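Alpha-1,3-glucanase (PDB 5ZRU) hydrolyses alpha-1,3-glucan as a family GH87 glycoside hydrolase, and the chain described here is its catalytic unit. Local coordinates at residues Gly275-Ser280 / Ser309-Val314; Asn491-Asn496 / Asn517-Gly522. One frame throughout, in Å; residues are numbered along the deposited sequence.

Contact 1: residues Gly275-Ser280 / Ser309-Val314. With ZN (zinc ion), chain F.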
# COMPACT_ATOMS: atom_id res chain seq x y z
N GLY A 275 -4.42 -21.25 -16.12
CA GLY A 275 -5.67 -21.58 -15.47
C GLY A 275 -5.78 -20.88 -14.13
O GLY A 275 -5.68 -19.66 -14.06
N GLN A 276 -5.98 -21.64 -13.06
CA GLN A 276 -6.28 -21.07 -11.76
C GLN A 276 -5.12 -21.31 -10.81
O GLN A 276 -4.75 -22.46 -10.55
CB GLN A 276 -7.56 -21.66 -11.19
CG GLN A 276 -7.91 -21.12 -9.82
CD GLN A 276 -9.14 -21.78 -9.24
OE1 GLN A 276 -9.17 -22.99 -9.04
NE2 GLN A 276 -10.18 -20.99 -9.01
N LEU A 277 -4.55 -20.23 -10.29
CA LEU A 277 -3.61 -20.36 -9.20
C LEU A 277 -4.28 -19.93 -7.90
O LEU A 277 -5.18 -19.08 -7.90
CB LEU A 277 -2.34 -19.54 -9.46
CG LEU A 277 -2.39 -18.01 -9.49
CD1 LEU A 277 -2.16 -17.45 -8.10
CD2 LEU A 277 -1.33 -17.47 -10.46
N ASP A 278 -3.87 -20.55 -6.80
CA ASP A 278 -4.33 -20.19 -5.47
C ASP A 278 -3.09 -20.15 -4.59
O ASP A 278 -2.45 -21.19 -4.37
CB ASP A 278 -5.36 -21.18 -4.91
CG ASP A 278 -5.96 -20.70 -3.59
OD1 ASP A 278 -6.81 -19.81 -3.61
OD2 ASP A 278 -5.54 -21.19 -2.52
N PHE A 279 -2.72 -18.96 -4.13
CA PHE A 279 -1.47 -18.74 -3.41
C PHE A 279 -1.84 -18.06 -2.10
O PHE A 279 -2.50 -17.02 -2.12
CB PHE A 279 -0.52 -17.87 -4.25
CG PHE A 279 0.86 -17.74 -3.68
CD1 PHE A 279 1.11 -16.92 -2.59
CD2 PHE A 279 1.93 -18.41 -4.28
CE1 PHE A 279 2.40 -16.80 -2.06
CE2 PHE A 279 3.22 -18.29 -3.76
CZ PHE A 279 3.45 -17.48 -2.66
N SER A 280 -1.43 -18.64 -0.97
CA SER A 280 -1.95 -18.10 0.28
C SER A 280 -1.02 -18.40 1.45
O SER A 280 -0.20 -19.32 1.40
CB SER A 280 -3.34 -18.65 0.60
OG SER A 280 -3.31 -20.05 0.84
N SER A 309 -8.18 -16.77 -10.43
CA SER A 309 -7.15 -17.08 -9.45
C SER A 309 -7.36 -16.28 -8.16
O SER A 309 -8.11 -15.30 -8.13
CB SER A 309 -5.76 -16.81 -10.02
OG SER A 309 -5.50 -17.66 -11.14
N LYS A 310 -6.71 -16.73 -7.09
CA LYS A 310 -6.71 -15.99 -5.84
C LYS A 310 -5.31 -15.94 -5.27
O LYS A 310 -4.62 -16.97 -5.23
CB LYS A 310 -7.63 -16.63 -4.80
CG LYS A 310 -9.09 -16.72 -5.16
CD LYS A 310 -9.92 -16.70 -3.87
CE LYS A 310 -11.42 -16.60 -4.15
NZ LYS A 310 -12.00 -17.90 -4.57
N VAL A 311 -4.88 -14.76 -4.84
CA VAL A 311 -3.75 -14.62 -3.93
C VAL A 311 -4.33 -14.00 -2.67
O VAL A 311 -4.83 -12.87 -2.71
CB VAL A 311 -2.62 -13.75 -4.51
CG1 VAL A 311 -1.41 -13.74 -3.56
CG2 VAL A 311 -2.22 -14.25 -5.90
N HIS A 312 -4.32 -14.75 -1.57
CA HIS A 312 -5.07 -14.30 -0.41
C HIS A 312 -4.32 -14.64 0.87
O HIS A 312 -3.53 -15.58 0.92
CB HIS A 312 -6.48 -14.92 -0.40
CG HIS A 312 -6.50 -16.40 -0.19
ND1 HIS A 312 -6.55 -16.98 1.07
CD2 HIS A 312 -6.51 -17.43 -1.07
CE1 HIS A 312 -6.59 -18.29 0.95
NE2 HIS A 312 -6.56 -18.60 -0.34
N ASN A 313 -4.57 -13.84 1.91
CA ASN A 313 -3.92 -14.04 3.20
C ASN A 313 -2.40 -14.09 3.04
O ASN A 313 -1.72 -14.99 3.52
CB ASN A 313 -4.44 -15.32 3.87
CG ASN A 313 -5.91 -15.23 4.22
OD1 ASN A 313 -6.77 -15.50 3.39
ND2 ASN A 313 -6.20 -14.84 5.45
N VAL A 314 -1.86 -13.11 2.31
CA VAL A 314 -0.42 -12.97 2.20
C VAL A 314 -0.01 -11.64 2.82
O VAL A 314 -0.82 -10.73 3.01
CB VAL A 314 0.09 -13.07 0.74
CG1 VAL A 314 -0.18 -14.47 0.15
CG2 VAL A 314 -0.53 -11.97 -0.15
ZN ZN F . -6.78 -20.53 -1.08
O HOH W 1 -5.96 -21.67 0.51
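Two parallel rungs of the right-handed beta-helix of the D2 catalytic region meet here, and Asp278 and His312 share a zinc ion. Asp278 OD2 lies 2.0 Å from the zinc and His312 NE2 2.1 Å; a water and His3, from the construct leader preceding the natural sequence, complete the site, so its natural role is uncertain. The His312 ring carries Ser280 CB over one face, 3.4 Å from the ring centre, while ND1 donates a nearly straight bond (172°) to Asn313 OD1, which limits the ring's rotation. The zinc-bound water also hydrogen-bonds to Ser280 OG. Backbone bonds Lys310 N to Leu277 O, Phe279 N to Lys310 O and His312 N to Phe279 O set the register. Before them, Ser309 OG, anti to its carbonyl carbon (chi1 -63°), accepts Leu277 N at 2.9 Å and bonds to Phe305 O. An alanine here would probably leave Leu277 N and Phe305 O without this shared hydroxyl. On the face of Phe279 and Val311, Val311 CG2 meets Leu277 CD1 at 3.9 Å; Val314, past the corner, brings CG1 to the Phe279 ring edge. Strand 245-249 flanks 277-280, strand 340-342 lies beyond 310-312, and strand 269-273 packs against Leu277 and Phe279.

Contact 2: residues Asn491-Asn496 / Asn517-Gly522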
# COMPACT_ATOMS: atom_id res chain seq x y z
N ASN A 491 -21.70 8.84 -1.35
CA ASN A 491 -21.47 8.53 0.06
C ASN A 491 -19.98 8.56 0.39
O ASN A 491 -19.37 7.55 0.76
CB ASN A 491 -22.08 7.17 0.42
CG ASN A 491 -23.60 7.22 0.53
OD1 ASN A 491 -24.16 8.17 1.11
ND2 ASN A 491 -24.27 6.21 -0.00
N ILE A 492 -19.38 9.73 0.21
CA ILE A 492 -17.95 9.92 0.50
C ILE A 492 -17.83 10.92 1.63
O ILE A 492 -18.39 12.02 1.54
CB ILE A 492 -17.17 10.42 -0.73
CG1 ILE A 492 -17.53 9.64 -2.01
CG2 ILE A 492 -15.65 10.40 -0.44
CD1 ILE A 492 -17.05 8.22 -2.05
N ASP A 493 -17.07 10.56 2.66
CA ASP A 493 -16.74 11.49 3.74
C ASP A 493 -15.29 11.89 3.59
O ASP A 493 -14.41 11.02 3.55
CB ASP A 493 -16.99 10.84 5.10
CG ASP A 493 -18.46 10.55 5.33
OD1 ASP A 493 -19.21 11.49 5.68
OD2 ASP A 493 -18.87 9.39 5.12
N ILE A 494 -15.04 13.19 3.49
CA ILE A 494 -13.70 13.73 3.25
C ILE A 494 -13.37 14.64 4.43
O ILE A 494 -13.92 15.75 4.54
CB ILE A 494 -13.61 14.49 1.92
CG1 ILE A 494 -14.40 13.76 0.81
CG2 ILE A 494 -12.15 14.64 1.51
CD1 ILE A 494 -14.34 14.45 -0.57
N ILE A 495 -12.44 14.21 5.27
CA ILE A 495 -12.21 14.81 6.58
C ILE A 495 -10.80 15.39 6.66
O ILE A 495 -9.82 14.70 6.37
CB ILE A 495 -12.43 13.77 7.70
CG1 ILE A 495 -13.86 13.24 7.62
CG2 ILE A 495 -12.08 14.36 9.06
CD1 ILE A 495 -14.03 11.90 8.29
N ASN A 496 -10.71 16.65 7.10
CA ASN A 496 -9.44 17.32 7.41
C ASN A 496 -8.46 17.26 6.24
O ASN A 496 -7.30 16.86 6.39
CB ASN A 496 -8.81 16.73 8.67
CG ASN A 496 -9.41 17.34 9.93
OD1 ASN A 496 -9.95 18.45 9.90
ND2 ASN A 496 -9.32 16.61 11.05
N ASN A 517 -24.20 12.79 -2.13
CA ASN A 517 -24.07 12.52 -0.69
C ASN A 517 -22.61 12.63 -0.24
O ASN A 517 -22.05 11.70 0.35
CB ASN A 517 -24.64 11.15 -0.32
CG ASN A 517 -26.00 10.87 -0.95
OD1 ASN A 517 -26.82 11.77 -1.12
ND2 ASN A 517 -26.25 9.60 -1.28
N ILE A 518 -21.99 13.77 -0.54
CA ILE A 518 -20.60 14.05 -0.15
C ILE A 518 -20.61 14.90 1.11
O ILE A 518 -21.34 15.90 1.19
CB ILE A 518 -19.85 14.78 -1.28
CG1 ILE A 518 -20.05 14.07 -2.64
CG2 ILE A 518 -18.36 14.94 -0.91
CD1 ILE A 518 -19.59 12.64 -2.70
N ASN A 519 -19.80 14.52 2.10
CA ASN A 519 -19.61 15.32 3.31
C ASN A 519 -18.15 15.76 3.38
O ASN A 519 -17.25 14.93 3.47
CB ASN A 519 -19.98 14.54 4.57
CG ASN A 519 -21.43 14.14 4.59
OD1 ASN A 519 -22.32 14.97 4.35
ND2 ASN A 519 -21.70 12.87 4.88
N ILE A 520 -17.93 17.08 3.36
CA ILE A 520 -16.60 17.65 3.39
C ILE A 520 -16.45 18.40 4.71
O ILE A 520 -17.09 19.44 4.92
CB ILE A 520 -16.35 18.58 2.20
CG1 ILE A 520 -16.57 17.81 0.90
CG2 ILE A 520 -14.94 19.17 2.28
CD1 ILE A 520 -16.50 18.66 -0.41
N ASN A 521 -15.62 17.88 5.59
CA ASN A 521 -15.47 18.42 6.93
C ASN A 521 -14.00 18.78 7.13
O ASN A 521 -13.19 17.92 7.47
CB ASN A 521 -15.95 17.42 7.98
CG ASN A 521 -15.86 17.97 9.38
OD1 ASN A 521 -15.65 19.17 9.58
ND2 ASN A 521 -16.03 17.10 10.37
N GLY A 522 -13.67 20.05 6.89
CA GLY A 522 -12.30 20.50 7.06
C GLY A 522 -11.52 20.51 5.77
O GLY A 522 -11.30 19.46 5.16
O HOH W 2 -23.28 10.06 2.86
O HOH W 3 -12.25 17.56 3.53
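The Ile492 and Ile518 side chains run alongside each other, with Ile492 CG1 3.7 Å from Ile518 CD1. Next along this buried face, Ile494 CD1 approaches Ile518 CG2 at 4.1 Å. Ile494 CD1 is anti to its CA (chi2 -179°), and the same methyl lies 4.3 Å from Ile520 CG1. Ile502 of strand 502-505 touches both Ile494 and Ile520, so the hydrophobic row continues into the interior. The backbone beneath it is regular: Asn519 N to Ile492 O, Ile494 N to Asn519 O, Asn521 N to Ile494 O and Asn496 N to Asn521 O are all nearly straight, whereas Ile492 N to Asn517 O is weak at 140°. Such in-register stacking on successive parallel rungs makes the isoleucines an aliphatic ladder of the beta-helix; at the turn, Asn491, Asn517 and Asn555 form an asparagine ladder, Asn517 OD1 bonding to Asn555 ND2.

The opposite face is mixed and partly exposed, with Asp493, Asn519 and Asn521 beside Ile495. Asn519 ND2 donates to the syn side of Asp493 OD1 at 3.0 Å, 30° out of the carboxylate plane, while Asp493 OD2 forms a salt bridge with Arg12 and Asn519 OD1 bonds to Thr557. At the corner, a water bridges Asn491 OD1 and Asn517 O. Gly522 closes the far end, where a CB would fall 2.7 Å from Asn496 OD1; a second water joins its O to Ile494 O.

Contact 1 precedes contact 2 along the chain, and all four segments fall within the D2 catalytic region. Their centres are 35 Å apart and their nearest atoms about 24 Å, so they do not touch. The connection is through successive parallel strand pairings: 277-285 with 310-317, then onward by way of 340-342, 364-366, 395-397, 419-421 and 451-459 to 487-495 and 513-523. The two contacts therefore sample the same rung-to-rung pairing at separate points of one beta-helix. With several rungs between them, each is held by its own adjacent strands, and the spacing reflects the length of the helix that the intervening chain builds.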